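Side-chain contacts in D-3-phosphoglycerate dehydrogenase oxidoreductase protein (PDB 3GG9), which probably catalyses the NAD-dependent oxidation of D-3-phosphoglycerate as a D-isomer specific 2-hydroxyacid dehydrogenase: residues 8-11 and 12-16; 209-212 and 213-217; 311-314 and 315-319. All coordinates share one frame; numbering follows the deposited sequence. Where two conformers were deposited one is given.

Overall arrangement
Interactions 1 and 3 belong to the domain built on the five-stranded parallel sheet, whereas interaction 2 belongs to the NAD-binding domain with its seven-stranded Rossmann-type sheet. Interactions 1 and 3 adjoin, with centres about 15 Å apart: Val15 CG2 of interaction 1 lies 3.6 Å from Phe313 CZ of interaction 3, and Phe317 also packs on Val15. Helix 306-324 thus returns after the NAD-binding domain to cover the loop that follows the first strand. Interaction 2 is remote from both, its centre about 39 Å from that of interaction 1 and 40 Å from that of interaction 3. A sulfate held by Tyr312, Arg80 and Arg224 draws on both domains, consistent with a site in the cleft between them.

Interaction 1. Residues 8-11 and 12-16; sequences LDDY and QDAVR
Asp10 spreads its carboxylate across two backbone amides of Ala14 and Val15. Ala14 N gives its hydrogen to Asp10 OD1 at 3.1 Å, and Val15 N gives its own to Asp10 OD2 at 3.0 Å; both arrive on the syn sides, somewhat out of the carboxylate plane. The torsion that sets CG opposite the backbone N (chi1 177°) swings the acid toward these amides. Aspartate suits the place because its short chain brings two acceptors to neighbouring N-H groups where the 3-10 segment starts. Val15 CG2 lies 3.2 Å from Asp10 OD2, so the branched side chain lines the acid.

Underneath, a type I turn closes with Asp13 N bonded to Asp10 O at 3.1 Å. A water then donates to Asp10 OD2 and to Asp13 OD1 while accepting from Arg16 N, linking two acids, Asp10 OD2 and Asp13 OD1 being 4.2 Å apart. Arg16 comes side-on, NE and NH2 both gripping Asp13 OD2, the NE bond being 2.8 Å. Further out, Gln12 OE1 meets Tyr129 OH of the second subunit, and Tyr11 OH meets Thr35. With amides and water on Asp10 and a guanidinium on Asp13, both acids are probably kept negatively charged despite their proximity.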
loop_
_atom_site.group_PDB
_atom_site.type_symbol
_atom_site.label_atom_id
_atom_site.label_comp_id
_atom_site.label_asym_id
_atom_site.label_seq_id
_atom_site.Cartn_x
_atom_site.Cartn_y
_atom_site.Cartn_z
ATOM N N LEU A 8 -3.514 -2.295 29.256
ATOM C CA LEU A 8 -4.324 -3.355 28.664
ATOM C C LEU A 8 -4.153 -3.442 27.142
ATOM O O LEU A 8 -3.796 -2.454 26.503
ATOM C CB LEU A 8 -5.791 -3.062 28.983
ATOM C CG LEU A 8 -6.216 -3.120 30.456
ATOM C CD1 LEU A 8 -7.716 -2.962 30.536
ATOM C CD2 LEU A 8 -5.793 -4.460 31.083
ATOM N N ASP A 9 -4.417 -4.628 26.584
ATOM C CA ASP A 9 -4.663 -4.842 25.137
ATOM C C ASP A 9 -3.506 -4.497 24.189
ATOM O O ASP A 9 -3.734 -3.968 23.107
ATOM C CB ASP A 9 -5.913 -4.087 24.672
ATOM C CG ASP A 9 -7.095 -4.275 25.593
ATOM O OD1 ASP A 9 -7.445 -5.431 25.882
ATOM O OD2 ASP A 9 -7.686 -3.254 26.009
ATOM N N ASP A 10 -2.280 -4.799 24.596
ATOM C CA ASP A 10 -1.095 -4.478 23.777
ATOM C C ASP A 10 -0.605 -5.736 23.054
ATOM O O ASP A 10 0.333 -6.406 23.513
ATOM C CB ASP A 10 -0.008 -3.872 24.665
ATOM C CG ASP A 10 1.290 -3.562 23.909
ATOM O OD1 ASP A 10 1.282 -3.426 22.663
ATOM O OD2 ASP A 10 2.334 -3.464 24.592
ATOM N N TYR A 11 -1.227 -6.027 21.908
ATOM C CA TYR A 11 -1.130 -7.350 21.270
ATOM C C TYR A 11 0.289 -7.713 20.864
ATOM O O TYR A 11 0.687 -8.858 20.998
ATOM C CB TYR A 11 -2.114 -7.506 20.082
ATOM C CG TYR A 11 -3.524 -7.112 20.447
ATOM C CD1 TYR A 11 -4.359 -7.993 21.119
ATOM C CD2 TYR A 11 -4.026 -5.852 20.122
ATOM C CE1 TYR A 11 -5.638 -7.627 21.472
ATOM C CE2 TYR A 11 -5.304 -5.473 20.461
ATOM C CZ TYR A 11 -6.113 -6.375 21.141
ATOM O OH TYR A 11 -7.380 -6.008 21.510
ATOM N N GLN A 12 1.057 -6.724 20.412
ATOM C CA GLN A 12 2.414 -6.956 19.929
ATOM C C GLN A 12 3.494 -6.595 20.948
ATOM O O GLN A 12 4.670 -6.515 20.579
ATOM C CB GLN A 12 2.653 -6.161 18.643
ATOM C CG GLN A 12 1.944 -6.747 17.472
ATOM C CD GLN A 12 2.008 -5.899 16.212
ATOM O OE1 GLN A 12 1.227 -4.957 16.043
ATOM N NE2 GLN A 12 2.895 -6.282 15.280
ATOM N N ASP A 13 3.083 -6.337 22.194
ATOM C CA ASP A 13 3.991 -6.082 23.321
ATOM C C ASP A 13 4.919 -4.923 22.974
ATOM O O ASP A 13 6.120 -5.001 23.171
ATOM C CB ASP A 13 4.797 -7.350 23.651
ATOM C CG ASP A 13 5.312 -7.376 25.067
ATOM O OD1 ASP A 13 4.765 -6.649 25.937
ATOM O OD2 ASP A 13 6.269 -8.151 25.296
ATOM N N ALA A 14 4.355 -3.863 22.407
ATOM C CA ALA A 14 5.166 -2.743 21.917
ATOM C C ALA A 14 5.443 -1.697 22.957
ATOM O O ALA A 14 6.455 -1.004 22.880
ATOM C CB ALA A 14 4.483 -2.070 20.710
ATOM N N VAL A 15 4.495 -1.533 23.880
ATOM C CA VAL A 15 4.504 -0.454 24.864
ATOM C C VAL A 15 5.760 -0.469 25.730
ATOM O O VAL A 15 6.395 0.578 25.928
ATOM C CB VAL A 15 3.225 -0.511 25.755
ATOM C CG1 VAL A 15 3.281 0.501 26.901
ATOM C CG2 VAL A 15 1.951 -0.299 24.877
ATOM N N ARG A 16 6.132 -1.655 26.220
ATOM C CA ARG A 16 7.296 -1.767 27.091
ATOM C C ARG A 16 8.638 -1.470 26.384
ATOM O O ARG A 16 9.637 -1.240 27.053
ATOM C CB ARG A 16 7.332 -3.109 27.843
ATOM C CG ARG A 16 7.774 -4.308 27.017
ATOM C CD ARG A 16 7.878 -5.557 27.876
ATOM N NE ARG A 16 8.023 -6.754 27.050
ATOM C CZ ARG A 16 9.177 -7.242 26.596
ATOM N NH1 ARG A 16 10.332 -6.646 26.882
ATOM N NH2 ARG A 16 9.178 -8.338 25.844
HETATM O O HOH W 1 4.528 -4.002 26.226
#

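Interaction 2. Residues 209-212 and 213-217; sequences KDAL and FEQSD
The Phe213 ring has Lys209 O at its edge, close to the ring plane, with CD1 3.2 Å from that oxygen; the same carbonyl takes a weak bond from Phe213 N. Lys209 runs alongside and in the same direction, its CG 4.0 Å from Phe213 CE1. Its extended aliphatic chain can therefore flank the aromatic group while NZ travels on to Ile232 O. A second flat group, the Gln215 amide, holds Ala211 O nearly in its plane, 7° out, through an NE2 bond of 3.1 Å. Gln215 N bonds to this oxygen too, from the opposite face of the carbonyl, so one acceptor is gripped twice.

Helix 209-215 lies in the crossover that joins strand 204-205 to strand 218-221 in the Rossmann-type NAD-binding domain. Its inner side suits Leu212 and Phe213, which pack on Phe166 and Leu219 of the central strands, while Glu214 and Gln215 are exposed.

At the helix end Ser216, the first residue to leave helical geometry, turns OG beside its own backbone N (chi1 -59°). The hydroxyl donates to Leu212 O at 2.6 Å, and Ser216 N reaches that oxygen at 3.3 Å. Asp217, just beyond, forms a salt bridge with Lys242.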
loop_
_atom_site.group_PDB
_atom_site.type_symbol
_atom_site.label_atom_id
_atom_site.label_comp_id
_atom_site.label_asym_id
_atom_site.label_seq_id
_atom_site.Cartn_x
_atom_site.Cartn_y
_atom_site.Cartn_z
ATOM N N LYS A 209 -24.871 13.827 -1.126
ATOM C CA LYS A 209 -24.390 12.542 -0.644
ATOM C C LYS A 209 -24.518 11.473 -1.725
ATOM O O LYS A 209 -23.568 10.732 -1.974
ATOM C CB LYS A 209 -25.174 12.145 0.602
ATOM C CG LYS A 209 -24.723 10.873 1.254
ATOM C CD LYS A 209 -25.587 10.663 2.481
ATOM C CE LYS A 209 -25.615 9.224 2.896
ATOM N NZ LYS A 209 -26.678 9.048 3.920
ATOM N N ASP A 210 -25.679 11.423 -2.374
ATOM C CA ASP A 210 -25.925 10.511 -3.497
ATOM C C ASP A 210 -24.886 10.657 -4.612
ATOM O O ASP A 210 -24.421 9.663 -5.164
ATOM C CB ASP A 210 -27.325 10.730 -4.091
ATOM C CG ASP A 210 -28.450 10.442 -3.106
ATOM O OD1 ASP A 210 -29.624 10.473 -3.540
ATOM O OD2 ASP A 210 -28.182 10.192 -1.911
ATOM N N ALA A 211 -24.532 11.901 -4.942
ATOM C CA ALA A 211 -23.547 12.210 -5.986
ATOM C C ALA A 211 -22.140 11.702 -5.648
ATOM O O ALA A 211 -21.385 11.297 -6.537
ATOM C CB ALA A 211 -23.503 13.721 -6.240
ATOM N N LEU A 212 -21.802 11.738 -4.364
ATOM C CA LEU A 212 -20.511 11.258 -3.878
ATOM C C LEU A 212 -20.336 9.774 -4.126
ATOM O O LEU A 212 -19.287 9.342 -4.589
ATOM C CB LEU A 212 -20.352 11.572 -2.392
ATOM C CG LEU A 212 -18.953 11.382 -1.801
ATOM C CD1 LEU A 212 -18.066 12.614 -2.108
ATOM C CD2 LEU A 212 -19.092 11.169 -0.305
ATOM N N PHE A 213 -21.378 9.007 -3.834
ATOM C CA PHE A 213 -21.351 7.554 -4.000
ATOM C C PHE A 213 -21.397 7.105 -5.467
ATOM O O PHE A 213 -20.766 6.108 -5.835
ATOM C CB PHE A 213 -22.491 6.909 -3.178
ATOM C CG PHE A 213 -22.204 6.832 -1.695
ATOM C CD1 PHE A 213 -22.588 7.856 -0.839
ATOM C CD2 PHE A 213 -21.507 5.750 -1.165
ATOM C CE1 PHE A 213 -22.303 7.797 0.537
ATOM C CE2 PHE A 213 -21.212 5.686 0.199
ATOM C CZ PHE A 213 -21.621 6.702 1.056
ATOM N N GLU A 214 -22.133 7.847 -6.300
ATOM C CA GLU A 214 -22.223 7.586 -7.738
ATOM C C GLU A 214 -20.919 7.829 -8.495
ATOM O O GLU A 214 -20.517 7.015 -9.339
ATOM C CB GLU A 214 -23.340 8.445 -8.351
ATOM C CG GLU A 214 -24.733 7.896 -8.072
ATOM C CD GLU A 214 -25.888 8.895 -8.262
ATOM O OE1 GLU A 214 -25.667 10.124 -8.388
ATOM O OE2 GLU A 214 -27.044 8.422 -8.265
ATOM N N GLN A 215 -20.263 8.946 -8.168
ATOM C CA GLN A 215 -19.113 9.448 -8.920
ATOM C C GLN A 215 -17.724 8.949 -8.512
ATOM O O GLN A 215 -16.810 8.948 -9.341
ATOM C CB GLN A 215 -19.096 10.971 -8.853
ATOM C CG GLN A 215 -20.175 11.663 -9.677
ATOM C CD GLN A 215 -20.073 13.164 -9.528
ATOM O OE1 GLN A 215 -19.519 13.847 -10.388
ATOM N NE2 GLN A 215 -20.543 13.678 -8.399
ATOM N N SER A 216 -17.549 8.550 -7.252
ATOM C CA SER A 216 -16.217 8.228 -6.737
ATOM C C SER A 216 -15.682 6.912 -7.265
ATOM O O SER A 216 -16.395 5.910 -7.285
ATOM C CB SER A 216 -16.227 8.176 -5.211
ATOM O OG SER A 216 -16.640 9.405 -4.656
ATOM N N ASP A 217 -14.423 6.907 -7.683
ATOM C CA ASP A 217 -13.740 5.657 -8.005
ATOM C C ASP A 217 -13.191 5.043 -6.716
ATOM O O ASP A 217 -13.087 3.830 -6.576
ATOM C CB ASP A 217 -12.633 5.904 -9.040
ATOM C CG ASP A 217 -13.183 6.429 -10.360
ATOM O OD1 ASP A 217 -13.891 5.670 -11.063
ATOM O OD2 ASP A 217 -12.920 7.605 -10.699
#

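Interaction 3. Residues 311-314 and 315-319; sequences MYFG and IAFQN. With SO4 (sulfate ion), chain E.
Phe317 leans back along helix 306-324 onto Phe313, one turn earlier. Its CB sits 3.3 Å from Phe313 O, and CG comes closer still, 3.1 Å from the same oxygen, which therefore lies over one face of the ring near its root; CD2 and CD1 straddle it. Farther out, CE2 meets Phe313 CB at 4.0 Å, and the tip, CZ, meets Phe313 CD1 at 3.9 Å. A chi2 of -14° turns the ring so that its face receives Phe313 CB in a CH-pi contact, 4.2 Å from the centroid. The two rings themselves are oblique, their planes at 55°. The oxygen lying over the ring is also the acceptor of Phe317 N at 2.8 Å, an ordinary i to i+4 helical bond.

Both phenylalanines suit the buried side: they pack on Val15, while Ile55 touches Phe313 and Leu24 touches Phe317. On the less buried flank Met311 and Ile315 lie side by side, pointing the same way, Met311 CG lying 4.1 Å from Ile315 CD1, so that an unbranched and a branched chain meet as apolar neighbours one turn apart.

Tyr312 leaves the helix on another side and carries its hydroxyl to a sulfate, which approaches the ring at its edge. Tyr312 OH is 3.0 Å from O3 of the sulfate, with O1 nearly as near, so which of them takes the single proton is unsettled. The hydroxyl also bonds to Ser107 N, and the sulfate to Arg80 N and Arg224 NH2. One helix thus combines an apolar aromatic face with a tyrosine hydroxyl, which as a donor can help to hold an anion; the sulfate itself is probably a crystallisation component.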
loop_
_atom_site.group_PDB
_atom_site.type_symbol
_atom_site.label_atom_id
_atom_site.label_comp_id
_atom_site.label_asym_id
_atom_site.label_seq_id
_atom_site.Cartn_x
_atom_site.Cartn_y
_atom_site.Cartn_z
ATOM N N MET A 311 4.162 9.194 21.113
ATOM C CA MET A 311 3.371 10.386 21.461
ATOM C C MET A 311 2.186 10.033 22.368
ATOM O O MET A 311 2.022 10.626 23.438
ATOM C CB MET A 311 2.856 11.106 20.194
ATOM C CG MET A 311 2.029 12.382 20.484
ATOM S SD MET A 311 0.888 12.887 19.154
ATOM C CE MET A 311 2.055 13.660 18.027
ATOM N N TYR A 312 1.380 9.061 21.944
ATOM C CA TYR A 312 0.185 8.665 22.693
ATOM C C TYR A 312 0.487 8.219 24.131
ATOM O O TYR A 312 -0.074 8.775 25.066
ATOM C CB TYR A 312 -0.617 7.602 21.943
ATOM C CG TYR A 312 -1.551 8.153 20.871
ATOM C CD1 TYR A 312 -2.932 8.086 21.028
ATOM C CD2 TYR A 312 -1.056 8.747 19.702
ATOM C CE1 TYR A 312 -3.798 8.588 20.048
ATOM C CE2 TYR A 312 -1.916 9.253 18.714
ATOM C CZ TYR A 312 -3.285 9.158 18.892
ATOM O OH TYR A 312 -4.143 9.659 17.929
ATOM N N PHE A 313 1.373 7.236 24.291
ATOM C CA PHE A 313 1.778 6.754 25.614
ATOM C C PHE A 313 2.633 7.752 26.393
ATOM O O PHE A 313 2.487 7.888 27.616
ATOM C CB PHE A 313 2.477 5.414 25.482
ATOM C CG PHE A 313 1.541 4.330 25.005
ATOM C CD1 PHE A 313 0.771 3.632 25.926
ATOM C CD2 PHE A 313 1.373 4.086 23.646
ATOM C CE1 PHE A 313 -0.117 2.654 25.509
ATOM C CE2 PHE A 313 0.453 3.087 23.192
ATOM C CZ PHE A 313 -0.283 2.390 24.145
ATOM N N GLY A 314 3.524 8.448 25.700
ATOM C CA GLY A 314 4.294 9.508 26.372
ATOM C C GLY A 314 3.354 10.418 27.155
ATOM O O GLY A 314 3.564 10.667 28.344
ATOM N N ILE A 315 2.296 10.875 26.492
ATOM C CA ILE A 315 1.298 11.742 27.115
ATOM C C ILE A 315 0.481 11.054 28.195
ATOM O O ILE A 315 0.298 11.630 29.257
ATOM C CB ILE A 315 0.382 12.424 26.052
ATOM C CG1 ILE A 315 1.176 13.490 25.302
ATOM C CG2 ILE A 315 -0.846 13.062 26.690
ATOM C CD1 ILE A 315 0.541 13.911 23.994
ATOM N N ALA A 316 -0.017 9.840 27.944
ATOM C CA ALA A 316 -0.778 9.124 28.976
ATOM C C ALA A 316 0.056 8.837 30.244
ATOM O O ALA A 316 -0.470 8.936 31.359
ATOM C CB ALA A 316 -1.418 7.823 28.414
ATOM N N PHE A 317 1.345 8.528 30.062
ATOM C CA PHE A 317 2.277 8.276 31.170
ATOM C C PHE A 317 2.624 9.557 31.921
ATOM O O PHE A 317 2.594 9.579 33.151
ATOM C CB PHE A 317 3.573 7.613 30.699
ATOM C CG PHE A 317 3.400 6.239 30.103
ATOM C CD1 PHE A 317 2.219 5.517 30.260
ATOM C CD2 PHE A 317 4.438 5.662 29.376
ATOM C CE1 PHE A 317 2.087 4.245 29.704
ATOM C CE2 PHE A 317 4.314 4.384 28.835
ATOM C CZ PHE A 317 3.134 3.679 28.995
ATOM N N GLN A 318 2.956 10.615 31.184
ATOM C CA GLN A 318 3.189 11.929 31.799
ATOM C C GLN A 318 1.947 12.433 32.541
ATOM O O GLN A 318 2.069 13.063 33.592
ATOM C CB GLN A 318 3.669 12.953 30.772
ATOM C CG GLN A 318 4.303 14.227 31.357
ATOM C CD GLN A 318 5.450 13.940 32.334
ATOM O OE1 GLN A 318 6.384 13.201 32.017
ATOM N NE2 GLN A 318 5.388 14.547 33.530
ATOM N N ASN A 319 0.755 12.115 32.028
ATOM C CA ASN A 319 -0.485 12.497 32.712
ATOM C C ASN A 319 -0.584 11.895 34.121
ATOM O O ASN A 319 -0.968 12.586 35.075
ATOM C CB ASN A 319 -1.723 12.170 31.864
ATOM C CG ASN A 319 -1.974 13.181 30.746
ATOM O OD1 ASN A 319 -1.388 14.267 30.706
ATOM N ND2 ASN A 319 -2.875 12.830 29.838
HETATM S S SO4 E . -7.617 10.028 18.974
HETATM O O1 SO4 E . -6.858 8.828 19.255
HETATM O O2 SO4 E . -7.716 10.845 20.169
HETATM O O3 SO4 E . -6.936 10.789 17.935
HETATM O O4 SO4 E . -8.944 9.621 18.512
#